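Long-range contacts in tubulin binding cofactor C (Leishmania major, PDB 5AJ8), which probably acts as a chaperone in tubulin folding, this chain being the C-terminal domain of the cofactor, with its beta-helical C-CAP/cofactor C-like fold: residues 72-77 with 90-95; 137-142 with 151-156. The protein carries 1 engineered substitution. All coordinates share one frame; numbering follows the deposited sequence.

Contact 1: 72-77 with 90-95. Engineered in segment 72-77: M75 (natural residue Leu).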
ATOM      1  N   ASN A  72      -6.333 -11.658  -4.459  1.00 11.76           N
ATOM      2  CA  ASN A  72      -4.935 -12.114  -4.342  1.00 11.56           C
ATOM      3  C   ASN A  72      -3.924 -10.963  -4.347  1.00 11.17           C
ATOM      4  O   ASN A  72      -2.971 -10.955  -5.123  1.00 11.14           O
ATOM      5  CB  ASN A  72      -4.575 -13.142  -5.434  1.00 12.23           C
ATOM      6  CG  ASN A  72      -5.297 -14.463  -5.254  1.00 13.06           C
ATOM      7  OD1 ASN A  72      -4.834 -15.358  -4.559  1.00 13.93           O
ATOM      8  ND2 ASN A  72      -6.408 -14.597  -5.906  1.00 12.97           N
ATOM      9  N   LEU A  73      -4.168  -9.974  -3.494  1.00 11.03           N
ATOM     10  CA  LEU A  73      -3.232  -8.863  -3.255  1.00 10.66           C
ATOM     11  C   LEU A  73      -2.531  -9.102  -1.927  1.00 10.02           C
ATOM     12  O   LEU A  73      -3.181  -9.428  -0.933  1.00  9.15           O
ATOM     13  CB  LEU A  73      -3.960  -7.524  -3.189  1.00 10.74           C
ATOM     14  CG  LEU A  73      -4.637  -6.911  -4.421  1.00 11.46           C
ATOM     15  CD1 LEU A  73      -4.634  -5.405  -4.455  1.00 11.77           C
ATOM     16  CD2 LEU A  73      -4.067  -7.458  -5.708  1.00 11.66           C
ATOM     17  N   ASP A  74      -1.197  -9.014  -1.926  1.00 10.43           N
ATOM     18  CA  ASP A  74      -0.453  -8.969  -0.666  1.00 10.41           C
ATOM     19  C   ASP A  74      -0.199  -7.493  -0.399  1.00  9.83           C
ATOM     20  O   ASP A  74       0.483  -6.825  -1.192  1.00 10.45           O
ATOM     21  CB  ASP A  74       0.847  -9.767  -0.713  1.00 10.71           C
ATOM     22  CG  ASP A  74       0.625 -11.287  -0.721  1.00 12.34           C
ATOM     23  OD1 ASP A  74      -0.499 -11.755  -0.440  1.00 12.12           O
ATOM     24  OD2 ASP A  74       1.598 -12.016  -1.064  1.00 13.48           O
HETATM   25  N   MSE A  75      -0.791  -6.972   0.674  1.00  9.86           N
HETATM   26  CA  MSE A  75      -0.781  -5.523   0.977  1.00  9.68           C
HETATM   27  C   MSE A  75       0.144  -5.245   2.141  1.00  9.58           C
HETATM   28  O   MSE A  75      -0.149  -5.653   3.274  1.00  9.30           O
HETATM   29  CB  MSE A  75      -2.206  -5.066   1.362  1.00 10.52           C
HETATM   30  CG  MSE A  75      -3.319  -5.205   0.331  1.00 11.98           C
HETATM   31 SE   MSE A  75      -2.895  -4.303  -1.351  1.00 15.56          SE
HETATM   32  CE  MSE A  75      -2.645  -2.528  -0.521  1.00 14.64           C
ATOM     33  N   TYR A  76       1.250  -4.531   1.899  1.00  9.36           N
ATOM     34  CA  TYR A  76       2.195  -4.129   2.941  1.00  9.64           C
ATOM     35  C   TYR A  76       1.978  -2.656   3.273  1.00 10.26           C
ATOM     36  O   TYR A  76       2.360  -1.756   2.512  1.00 10.84           O
ATOM     37  CB  TYR A  76       3.638  -4.400   2.495  1.00 10.00           C
ATOM     38  CG  TYR A  76       3.916  -5.881   2.247  1.00  9.59           C
ATOM     39  CD1 TYR A  76       3.659  -6.471   1.011  1.00  9.83           C
ATOM     40  CD2 TYR A  76       4.397  -6.681   3.254  1.00  9.62           C
ATOM     41  CE1 TYR A  76       3.914  -7.832   0.787  1.00 10.29           C
ATOM     42  CE2 TYR A  76       4.651  -8.021   3.056  1.00 10.36           C
ATOM     43  CZ  TYR A  76       4.406  -8.595   1.824  1.00 11.10           C
ATOM     44  OH  TYR A  76       4.656  -9.947   1.669  1.00 12.83           O
ATOM     45  N   VAL A  77       1.360  -2.418   4.418  1.00 10.57           N
ATOM     46  CA  VAL A  77       0.611  -1.221   4.657  1.00 11.74           C
ATOM     47  C   VAL A  77       1.026  -0.493   5.954  1.00 12.05           C
ATOM     48  O   VAL A  77       1.177  -1.114   7.013  1.00 12.95           O
ATOM     49  CB  VAL A  77      -0.901  -1.594   4.733  1.00 13.59           C
ATOM     50  CG1 VAL A  77      -1.746  -0.424   5.199  1.00 15.36           C
ATOM     51  CG2 VAL A  77      -1.382  -2.093   3.387  1.00 14.03           C
ATOM     52  N   ALA A  90      -8.972 -13.161  -0.836  1.00 13.24           N
ATOM     53  CA  ALA A  90      -7.600 -13.653  -0.814  1.00 12.96           C
ATOM     54  C   ALA A  90      -6.661 -12.471  -0.623  1.00 11.66           C
ATOM     55  O   ALA A  90      -5.646 -12.335  -1.320  1.00 11.43           O
ATOM     56  CB  ALA A  90      -7.274 -14.462  -2.082  1.00 12.98           C
HETATM   57  N   MSE A  91      -7.020 -11.625   0.334  1.00 11.07           N
HETATM   58  CA  MSE A  91      -6.226 -10.445   0.679  1.00 10.66           C
HETATM   59  C   MSE A  91      -5.371 -10.829   1.856  1.00 10.85           C
HETATM   60  O   MSE A  91      -5.853 -11.460   2.812  1.00 11.51           O
HETATM   61  CB  MSE A  91      -7.090  -9.250   1.017  1.00 10.41           C
HETATM   62  CG  MSE A  91      -8.182  -8.902  -0.002  1.00 10.44           C
HETATM   63 SE   MSE A  91      -7.425  -8.459  -1.739  1.00 11.31          SE
HETATM   64  CE  MSE A  91      -6.802  -6.664  -1.254  1.00 10.46           C
ATOM     65  N   ARG A  92      -4.086 -10.491   1.799  1.00  9.88           N
ATOM     66  CA  ARG A  92      -3.199 -10.733   2.933  1.00 10.18           C
ATOM     67  C   ARG A  92      -2.451  -9.442   3.284  1.00  9.51           C
ATOM     68  O   ARG A  92      -1.912  -8.766   2.389  1.00  9.50           O
ATOM     69  CB  ARG A  92      -2.191 -11.837   2.601  1.00 10.39           C
ATOM     70  CG  ARG A  92      -2.854 -13.115   2.096  1.00 11.60           C
ATOM     71  CD  ARG A  92      -1.890 -14.294   2.091  1.00 12.18           C
ATOM     72  NE  ARG A  92      -0.732 -14.013   1.247  1.00 12.06           N
ATOM     73  CZ  ARG A  92       0.317 -14.810   1.132  1.00 13.66           C
ATOM     74  NH1 ARG A  92       0.382 -15.930   1.826  1.00 14.66           N
ATOM     75  NH2 ARG A  92       1.318 -14.496   0.303  1.00 15.58           N
ATOM     76  N   PHE A  93      -2.401  -9.131   4.564  1.00  9.27           N
ATOM     77  CA  PHE A  93      -1.840  -7.863   5.056  1.00  9.11           C
ATOM     78  C   PHE A  93      -0.593  -8.006   5.893  1.00  9.20           C
ATOM     79  O   PHE A  93      -0.502  -8.834   6.787  1.00  9.73           O
ATOM     80  CB  PHE A  93      -2.886  -7.081   5.850  1.00  9.20           C
ATOM     81  CG  PHE A  93      -3.962  -6.495   4.990  1.00  9.07           C
ATOM     82  CD1 PHE A  93      -4.988  -7.276   4.532  1.00  9.26           C
ATOM     83  CD2 PHE A  93      -3.925  -5.155   4.637  1.00  9.24           C
ATOM     84  CE1 PHE A  93      -5.978  -6.739   3.738  1.00  9.59           C
ATOM     85  CE2 PHE A  93      -4.888  -4.608   3.826  1.00  9.50           C
ATOM     86  CZ  PHE A  93      -5.921  -5.401   3.369  1.00  9.56           C
ATOM     87  N   GLY A  94       0.358  -7.145   5.590  1.00  8.94           N
ATOM     88  CA  GLY A  94       1.628  -7.076   6.278  1.00  9.39           C
ATOM     89  C   GLY A  94       2.008  -5.619   6.487  1.00  9.22           C
ATOM     90  O   GLY A  94       1.276  -4.702   6.072  1.00  8.63           O
ATOM     91  N   PRO A  95       3.143  -5.396   7.154  1.00  9.46           N
ATOM     92  CA  PRO A  95       3.664  -4.062   7.416  1.00  9.26           C
ATOM     93  C   PRO A  95       4.551  -3.487   6.295  1.00  8.88           C
ATOM     94  O   PRO A  95       5.305  -4.221   5.616  1.00  8.82           O
ATOM     95  CB  PRO A  95       4.503  -4.292   8.662  1.00 10.04           C
ATOM     96  CG  PRO A  95       5.112  -5.644   8.419  1.00 10.50           C
ATOM     97  CD  PRO A  95       3.984  -6.440   7.780  1.00 10.08           C
TER
HETATM   98  O   HOH W   1      -2.953 -12.454  -1.523  1.00  9.99           O
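Strands 73-77 and 91-95 run parallel, their axes 4.3 Å apart at closest approach and their directions 27° apart, and D74, M75 and Y76 pair with R92, F93 and G94. Four backbone hydrogen bonds join them: R92 N to L73 O, M75 N to R92 O (2.7 Å), G94 N to M75 O and V77 N to G94 O.

D74 and R92 lie side by side on one face of the sheet and form a salt bridge. The guanidinium grips the carboxylate side-on: NE of R92 meets OD1 of D74 at 2.8 Å from above the carboxylate plane, while NH2 of R92 takes OD2 of D74 on its syn side, also at 2.8 Å. Both oxygens lie close to the guanidinium plane, yet the two flat groups are turned 36° apart. The bend at chi3 (-59°) turns NE of R92 back toward D74. A water lies 2.8 Å from OD1 of D74 and 2.7 Å from O of A90, bridging them, though it cannot serve every acceptor around it. On the same face Y76 turns a ring edge to O of P95, 3.5 Å from CD2 of Y76, and stacks on Y59; its OH is bonded to N of R162.

The other face is apolar. CB of M75, an engineered selenomethionine, sits over the F93 ring in a CH-pi contact, 4.0 Å from the ring centroid. Nearby, M91 folds back so that its CE lies 3.5 Å from CB of L73. The M75/F93 face is turned to the apolar interior, where L67 packs on L73, M75 and M91, while L156 partly covers the D74/R92/Y76 face. The parallel strands stack from successive turns, as in the right-handed parallel beta-helix of the C-CAP/cofactor C-like fold.

Contact 2: 137-142 with 151-156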
ATOM      1  N   VAL A 137      -3.094  -4.886  10.838  1.00 15.91           N
ATOM      2  CA  VAL A 137      -3.637  -6.152  11.345  1.00 16.92           C
ATOM      3  C   VAL A 137      -5.159  -6.088  11.484  1.00 17.74           C
ATOM      4  O   VAL A 137      -5.775  -7.090  11.696  1.00 16.97           O
ATOM      5  CB  VAL A 137      -3.007  -6.640  12.682  1.00 18.49           C
ATOM      6  CG1 VAL A 137      -1.486  -6.698  12.578  1.00 20.00           C
ATOM      7  CG2 VAL A 137      -3.447  -5.779  13.865  1.00 18.87           C
ATOM      8  N   LYS A 138      -5.753  -4.905  11.360  1.00 20.38           N
ATOM      9  CA  LYS A 138      -7.196  -4.779  11.432  1.00 20.86           C
ATOM     10  C   LYS A 138      -7.711  -4.236  10.094  1.00 18.79           C
ATOM     11  O   LYS A 138      -7.222  -3.243   9.594  1.00 25.47           O
ATOM     12  CB  LYS A 138      -7.642  -3.938  12.623  1.00 23.63           C
ATOM     13  CG  LYS A 138      -9.151  -3.704  12.659  1.00 29.12           C
ATOM     14  CD  LYS A 138      -9.655  -3.396  14.061  1.00 34.25           C
ATOM     15  CE  LYS A 138     -11.119  -3.775  14.254  1.00 41.33           C
ATOM     16  NZ  LYS A 138     -12.067  -2.626  14.147  1.00 44.44           N
ATOM     17  N   VAL A 139      -8.644  -4.955   9.487  1.00 15.79           N
ATOM     18  CA  VAL A 139      -9.164  -4.603   8.166  1.00 14.68           C
ATOM     19  C   VAL A 139     -10.672  -4.573   8.273  1.00 13.30           C
ATOM     20  O   VAL A 139     -11.262  -5.368   9.002  1.00 14.91           O
ATOM     21  CB  VAL A 139      -8.686  -5.609   7.091  1.00 14.19           C
ATOM     22  CG1 VAL A 139      -9.399  -5.393   5.764  1.00 14.19           C
ATOM     23  CG2 VAL A 139      -7.170  -5.509   6.921  1.00 14.34           C
ATOM     24  N   ASP A 140     -11.286  -3.626   7.582  1.00 12.30           N
ATOM     25  CA  ASP A 140     -12.721  -3.346   7.703  1.00 12.46           C
ATOM     26  C   ASP A 140     -13.412  -3.867   6.459  1.00 12.19           C
ATOM     27  O   ASP A 140     -13.560  -3.162   5.474  1.00 11.45           O
ATOM     28  CB  ASP A 140     -12.925  -1.827   7.869  1.00 12.11           C
ATOM     29  CG  ASP A 140     -14.401  -1.389   7.981  1.00 13.08           C
ATOM     30  OD1 ASP A 140     -15.317  -2.236   8.089  1.00 12.70           O
ATOM     31  OD2 ASP A 140     -14.614  -0.138   8.017  1.00 13.00           O
ATOM     32  N   ASP A 141     -13.835  -5.124   6.514  1.00 13.27           N
ATOM     33  CA  ASP A 141     -14.537  -5.745   5.409  1.00 13.94           C
ATOM     34  C   ASP A 141     -16.015  -5.519   5.740  1.00 14.23           C
ATOM     35  O   ASP A 141     -16.706  -6.406   6.204  1.00 13.86           O
ATOM     36  CB  ASP A 141     -14.156  -7.212   5.319  1.00 14.80           C
ATOM     37  CG  ASP A 141     -14.840  -7.937   4.180  1.00 16.47           C
ATOM     38  OD1 ASP A 141     -15.538  -7.282   3.366  1.00 17.27           O
ATOM     39  OD2 ASP A 141     -14.656  -9.173   4.091  1.00 17.26           O
ATOM     40  N   PHE A 142     -16.458  -4.290   5.509  1.00 15.20           N
ATOM     41  CA  PHE A 142     -17.716  -3.777   6.088  1.00 16.42           C
ATOM     42  C   PHE A 142     -18.984  -4.450   5.549  1.00 17.15           C
ATOM     43  O   PHE A 142     -19.981  -4.483   6.241  1.00 18.17           O
ATOM     44  CB  PHE A 142     -17.813  -2.263   5.930  1.00 16.50           C
ATOM     45  CG  PHE A 142     -18.059  -1.800   4.516  1.00 17.19           C
ATOM     46  CD1 PHE A 142     -17.001  -1.565   3.653  1.00 17.08           C
ATOM     47  CD2 PHE A 142     -19.347  -1.551   4.069  1.00 17.34           C
ATOM     48  CE1 PHE A 142     -17.223  -1.127   2.358  1.00 17.36           C
ATOM     49  CE2 PHE A 142     -19.577  -1.130   2.777  1.00 17.98           C
ATOM     50  CZ  PHE A 142     -18.515  -0.916   1.917  1.00 17.94           C
ATOM     51  N   PRO A 151     -13.672 -14.285   5.903  1.00 15.50           N
ATOM     52  CA  PRO A 151     -12.705 -15.180   5.298  1.00 15.36           C
ATOM     53  C   PRO A 151     -11.907 -14.511   4.182  1.00 14.25           C
ATOM     54  O   PRO A 151     -11.102 -15.187   3.549  1.00 13.51           O
ATOM     55  CB  PRO A 151     -13.591 -16.256   4.669  1.00 15.52           C
ATOM     56  CG  PRO A 151     -14.772 -15.487   4.225  1.00 15.42           C
ATOM     57  CD  PRO A 151     -14.985 -14.412   5.252  1.00 15.84           C
ATOM     58  N   HIS A 152     -12.176 -13.236   3.902  1.00 13.30           N
ATOM     59  CA  HIS A 152     -11.619 -12.557   2.703  1.00 13.37           C
ATOM     60  C   HIS A 152     -10.258 -11.909   2.862  1.00 12.78           C
ATOM     61  O   HIS A 152      -9.661 -11.482   1.856  1.00 11.48           O
ATOM     62  CB  HIS A 152     -12.564 -11.461   2.245  1.00 13.40           C
ATOM     63  CG  HIS A 152     -13.898 -11.972   1.832  1.00 15.09           C
ATOM     64  ND1 HIS A 152     -14.044 -13.046   0.976  1.00 15.85           N
ATOM     65  CD2 HIS A 152     -15.148 -11.551   2.132  1.00 15.34           C
ATOM     66  CE1 HIS A 152     -15.334 -13.267   0.778  1.00 17.20           C
ATOM     67  NE2 HIS A 152     -16.022 -12.371   1.467  1.00 17.53           N
ATOM     68  N   TRP A 153      -9.805 -11.809   4.119  1.00 13.09           N
ATOM     69  CA  TRP A 153      -8.501 -11.267   4.440  1.00 12.88           C
ATOM     70  C   TRP A 153      -7.859 -11.958   5.645  1.00 13.00           C
ATOM     71  O   TRP A 153      -8.522 -12.577   6.456  1.00 12.60           O
ATOM     72  CB  TRP A 153      -8.606  -9.758   4.680  1.00 13.62           C
ATOM     73  CG  TRP A 153      -9.306  -9.390   5.943  1.00 13.57           C
ATOM     74  CD1 TRP A 153     -10.633  -9.196   6.112  1.00 14.32           C
ATOM     75  CD2 TRP A 153      -8.704  -9.191   7.221  1.00 14.61           C
ATOM     76  NE1 TRP A 153     -10.916  -8.889   7.424  1.00 15.05           N
ATOM     77  CE2 TRP A 153      -9.743  -8.872   8.127  1.00 15.36           C
ATOM     78  CE3 TRP A 153      -7.386  -9.248   7.691  1.00 14.57           C
ATOM     79  CZ2 TRP A 153      -9.511  -8.609   9.471  1.00 16.20           C
ATOM     80  CZ3 TRP A 153      -7.147  -8.955   9.029  1.00 15.87           C
ATOM     81  CH2 TRP A 153      -8.207  -8.639   9.904  1.00 16.71           C
ATOM     82  N   CYS A 154      -6.538 -11.862   5.731  1.00 13.65           N
ATOM     83  CA  CYS A 154      -5.798 -12.344   6.874  1.00 14.31           C
ATOM     84  C   CYS A 154      -4.504 -11.553   6.985  1.00 14.51           C
ATOM     85  O   CYS A 154      -4.210 -10.709   6.127  1.00 13.98           O
ATOM     86  CB  CYS A 154      -5.529 -13.851   6.757  1.00 15.44           C
ATOM     87  SG  CYS A 154      -4.413 -14.320   5.425  1.00 18.99           S
ATOM     88  N   VAL A 155      -3.726 -11.857   8.023  1.00 15.37           N
ATOM     89  CA  VAL A 155      -2.439 -11.232   8.289  1.00 15.95           C
ATOM     90  C   VAL A 155      -1.331 -12.204   7.888  1.00 15.83           C
ATOM     91  O   VAL A 155      -1.356 -13.365   8.246  1.00 17.90           O
ATOM     92  CB  VAL A 155      -2.337 -10.832   9.777  1.00 17.83           C
ATOM     93  CG1 VAL A 155      -0.987 -10.191  10.093  1.00 18.62           C
ATOM     94  CG2 VAL A 155      -3.478  -9.878  10.120  1.00 18.00           C
ATOM     95  N   LEU A 156      -0.387 -11.725   7.092  1.00 15.54           N
ATOM     96  CA  LEU A 156       0.751 -12.505   6.653  1.00 15.83           C
ATOM     97  C   LEU A 156       1.559 -12.973   7.827  1.00 18.10           C
ATOM     98  O   LEU A 156       1.760 -12.224   8.788  1.00 15.59           O
ATOM     99  CB  LEU A 156       1.680 -11.646   5.788  1.00 15.12           C
ATOM    100  CG  LEU A 156       1.182 -11.323   4.380  1.00 13.96           C
ATOM    101  CD1 LEU A 156       1.903 -10.130   3.803  1.00 13.74           C
ATOM    102  CD2 LEU A 156       1.358 -12.527   3.468  1.00 13.04           C
TER
HETATM  103  O   HOH W   2     -13.410  -7.467   8.666  1.00 21.56           O
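Segments 137-142 and 151-156 run in nearly opposite directions, 171° apart end to end, and their backbones stay well separated, with CA of V139 and CA of W153 7.7 Å from each other.

The indole of W153 lies between them. V139 lies against one face of the indole: CB of V139 is 3.6 Å from the centroid of the six-membered ring, a CH-pi contact close to the ring normal. CG1 of V139 lies towards the five-membered ring and CG2 towards CE3. At the rim, O of V137 lies 3.4 Å from CH2 of W153, while CG2 of V155 rests on CA of V137.

A water accepts from NE1 of W153 at 3.1 Å and from N of D141, and donates to O of V139. D141 crosses H152 at about a right angle, its OD2 3.1 Å from CD2 at the imidazole edge; S150 OG holds that OD2, and D89 holds ND1 of H152.

Direct polar bonding is thus replaced by indole packing and one shared water, which satisfies the indole N-H; the neighbouring aspartates D89 and D141 would tend to stabilise a protonated H152.

Contact 1 and contact 2 are neighbours, their centres about 9 Å apart, and strand 91-95 is where they meet: its other edge carries strand 153-155, the outermost of that parallel sheet. F93 sits at the junction, with N of F93 2.9 Å from O of C154 and O of F93 2.9 Å from N of L156, both probable hydrogen bonds. Inside, the F93 side chain touches both V139 and W153, so the apolar face of contact 1 runs on into the indole packing of contact 2. On the D74/R92 face L156 packs against the salt bridge, its CD2 3.4 Å from NE of R92, and CD1 of L156 also reaches the hydroxyl of Y76.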